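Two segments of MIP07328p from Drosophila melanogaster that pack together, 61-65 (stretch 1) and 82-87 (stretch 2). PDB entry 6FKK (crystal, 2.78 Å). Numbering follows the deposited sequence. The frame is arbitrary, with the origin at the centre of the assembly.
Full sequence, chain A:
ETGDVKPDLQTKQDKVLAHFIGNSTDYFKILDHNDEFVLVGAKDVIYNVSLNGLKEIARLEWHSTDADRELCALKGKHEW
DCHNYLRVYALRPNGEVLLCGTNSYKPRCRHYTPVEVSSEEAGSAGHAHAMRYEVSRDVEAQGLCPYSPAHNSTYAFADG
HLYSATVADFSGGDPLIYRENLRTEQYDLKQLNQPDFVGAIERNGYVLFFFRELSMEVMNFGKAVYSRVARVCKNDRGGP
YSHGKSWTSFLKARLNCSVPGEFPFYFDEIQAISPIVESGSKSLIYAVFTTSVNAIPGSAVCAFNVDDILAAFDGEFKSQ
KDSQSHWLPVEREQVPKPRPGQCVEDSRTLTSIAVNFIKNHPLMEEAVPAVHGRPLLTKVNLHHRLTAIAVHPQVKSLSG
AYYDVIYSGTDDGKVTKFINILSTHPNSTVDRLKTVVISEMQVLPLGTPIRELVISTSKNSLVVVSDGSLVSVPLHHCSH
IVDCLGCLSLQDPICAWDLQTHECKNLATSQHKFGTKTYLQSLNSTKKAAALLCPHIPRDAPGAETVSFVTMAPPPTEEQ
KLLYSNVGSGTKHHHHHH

Stretch 1, residues 61-65: EWHST
Stretch 2 82-87: CHNYLR

The two segments belong to one chain and meet over a small area, 248 Å² summed over both sides, with Asn 84 at the heart of the contact. Stretch 1 runs in an extended form: phi/psi is -104/143 at Glu 61, -152/111 at Trp 62, -114/154 at His 63, -79/135 at Ser 64 and -60/150 at Thr 65. Such a backbone alternates its side chains, so Trp 62 and Ser 64 point toward stretch 2 while Glu 61 and His 63 point away. The register is set by Ser 64 and Asn 84, whose CA atoms lie 5.8 Å apart, and the two chains run roughly antiparallel, so that moving forward along stretch 2 leads back from Ser 64 to Trp 62.

Stretch 2 begins with Cys 82 (phi/psi -85/67, chi1 -63°, m), a buried residue directed sideways and bonded covalently to a group elsewhere in the structure. It contributes no contact here, but the covalent link tethers the chain just before the residues that do. His 83 follows at -140/-177, also sideways, with chi1 -83° (m) and chi2 -90°. Its imidazole makes no contact with stretch 1 and finds hydrogen-bonding partners elsewhere; what approaches is its backbone, with His 83 C 3.7 Å from Ser 64 OG.

Asn 84 (-114/90) points toward stretch 1 with chi1 -175° (t) and chi2 25°, a conformation that carries its amide across to Trp 62. There ND2 of Asn 84 donates a hydrogen bond to O of Trp 62, at 3.2 Å and an N-H...O angle of 150°. The same nitrogen lies over one face of the indole, 3.1 Å from Trp 62 CG, so the amide nitrogen meets both the backbone carbonyl and the ring of a single residue. Asparagine suits this buried site because its short side chain ends in both a donor and an acceptor: ND2 serves Trp 62, while OD1 is satisfied elsewhere. Nearer the backbone, Asn 84 CB packs 3.5 Å from Ser 64 OG. Serine, with chi1 -64° (m), is small enough to let the chains come close here, and its buried hydroxyl is hydrogen-bonded elsewhere.

Tyr 85 (-85/114; chi1 -62°, m; chi2 87°) points away and makes no contact with stretch 1. Leu 86 (-75/131) opens a strand. Its CA-to-CB bond is directed sideways, yet chi1 -78° (m) and chi2 79° (p) bring the end of the side chain nearer, placing CD2 4.1 Å from Trp 62 CE3. This apolar contact meets the ring obliquely. Trp 62, with chi1 -174° (t) and chi2 -3°, thus offers a broad buried surface that accommodates both a polar amide and an aliphatic branch.

Arg 87 (-136/-5) lies beyond reach of stretch 1. With chi1 -74° (m), chi2 -70° (m), chi3 -178° (t) and chi4 -96°, its side chain folds back so that NH1 donates to Leu 86 O at 3.1 Å, which gives the buried guanidinium a partner within its own stretch.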

# COMPACT_ATOMS: atom_id res chain seq x y z
N GLU A 61 -26.71 3.63 -0.65
CA GLU A 61 -26.83 3.22 -2.04
C GLU A 61 -26.82 4.44 -2.95
O GLU A 61 -27.39 5.48 -2.62
CB GLU A 61 -28.10 2.39 -2.26
CG GLU A 61 -28.04 1.00 -1.64
CD GLU A 61 -29.28 0.18 -1.93
OE1 GLU A 61 -30.37 0.77 -2.07
OE2 GLU A 61 -29.16 -1.06 -2.02
N TRP A 62 -26.18 4.29 -4.11
CA TRP A 62 -25.99 5.39 -5.05
C TRP A 62 -25.89 4.79 -6.44
O TRP A 62 -24.90 4.12 -6.75
CB TRP A 62 -24.75 6.20 -4.69
CG TRP A 62 -24.54 7.44 -5.51
CD1 TRP A 62 -25.30 7.88 -6.55
CD2 TRP A 62 -23.49 8.40 -5.35
NE1 TRP A 62 -24.79 9.06 -7.04
CE2 TRP A 62 -23.67 9.39 -6.32
CE3 TRP A 62 -22.40 8.51 -4.47
CZ2 TRP A 62 -22.82 10.48 -6.45
CZ3 TRP A 62 -21.56 9.59 -4.60
CH2 TRP A 62 -21.77 10.57 -5.58
N HIS A 63 -26.90 5.03 -7.27
CA HIS A 63 -27.00 4.40 -8.58
C HIS A 63 -26.86 5.43 -9.69
O HIS A 63 -27.16 6.62 -9.51
CB HIS A 63 -28.33 3.67 -8.73
CG HIS A 63 -28.47 2.48 -7.83
ND1 HIS A 63 -28.17 1.20 -8.24
CD2 HIS A 63 -28.87 2.39 -6.54
CE1 HIS A 63 -28.38 0.36 -7.23
NE2 HIS A 63 -28.81 1.06 -6.20
N SER A 64 -26.40 4.96 -10.85
CA SER A 64 -26.28 5.81 -12.02
C SER A 64 -27.64 5.97 -12.68
O SER A 64 -28.38 4.99 -12.84
CB SER A 64 -25.28 5.22 -13.02
OG SER A 64 -23.98 5.18 -12.48
N THR A 65 -27.98 7.20 -13.06
CA THR A 65 -29.21 7.43 -13.80
C THR A 65 -29.18 6.66 -15.11
O THR A 65 -28.12 6.40 -15.68
CB THR A 65 -29.38 8.93 -14.08
OG1 THR A 65 -28.47 9.33 -15.12
CG2 THR A 65 -29.10 9.74 -12.83
N CYS A 82 -20.68 0.03 -16.66
CA CYS A 82 -21.65 1.12 -16.55
C CYS A 82 -22.43 1.00 -15.24
O CYS A 82 -23.64 0.73 -15.21
CB CYS A 82 -22.57 1.14 -17.76
SG CYS A 82 -21.72 1.46 -19.32
N HIS A 83 -21.71 1.20 -14.14
CA HIS A 83 -22.28 1.27 -12.81
C HIS A 83 -21.57 2.38 -12.05
O HIS A 83 -20.71 3.08 -12.60
CB HIS A 83 -22.16 -0.07 -12.07
CG HIS A 83 -23.24 -1.05 -12.41
ND1 HIS A 83 -24.43 -1.11 -11.71
CD2 HIS A 83 -23.32 -2.00 -13.37
CE1 HIS A 83 -25.19 -2.06 -12.22
NE2 HIS A 83 -24.54 -2.61 -13.23
N ASN A 84 -21.93 2.55 -10.78
CA ASN A 84 -21.35 3.59 -9.94
C ASN A 84 -20.55 2.91 -8.83
O ASN A 84 -21.08 2.61 -7.75
CB ASN A 84 -22.43 4.51 -9.37
CG ASN A 84 -21.85 5.68 -8.60
OD1 ASN A 84 -20.72 6.09 -8.83
ND2 ASN A 84 -22.63 6.20 -7.66
N TYR A 85 -19.27 2.67 -9.09
CA TYR A 85 -18.37 2.09 -8.11
C TYR A 85 -17.81 3.21 -7.24
O TYR A 85 -17.06 4.06 -7.72
CB TYR A 85 -17.25 1.31 -8.80
CG TYR A 85 -17.73 0.14 -9.62
CD1 TYR A 85 -18.10 0.30 -10.95
CD2 TYR A 85 -17.81 -1.14 -9.07
CE1 TYR A 85 -18.54 -0.77 -11.70
CE2 TYR A 85 -18.24 -2.21 -9.81
CZ TYR A 85 -18.61 -2.03 -11.13
OH TYR A 85 -19.05 -3.10 -11.87
N LEU A 86 -18.17 3.21 -5.96
CA LEU A 86 -17.68 4.23 -5.05
C LEU A 86 -16.22 3.94 -4.70
O LEU A 86 -15.87 2.81 -4.35
CB LEU A 86 -18.53 4.28 -3.78
CG LEU A 86 -19.87 5.01 -3.90
CD1 LEU A 86 -20.93 4.15 -4.58
CD2 LEU A 86 -20.35 5.48 -2.54
N ARG A 87 -15.38 4.97 -4.80
CA ARG A 87 -13.94 4.78 -4.67
C ARG A 87 -13.24 5.83 -3.82
O ARG A 87 -12.03 5.69 -3.60
CB ARG A 87 -13.29 4.76 -6.07
CG ARG A 87 -13.54 3.49 -6.86
CD ARG A 87 -12.79 2.32 -6.25
NE ARG A 87 -12.97 1.08 -7.01
CZ ARG A 87 -13.87 0.15 -6.72
NH1 ARG A 87 -14.69 0.31 -5.69
NH2 ARG A 87 -13.96 -0.94 -7.47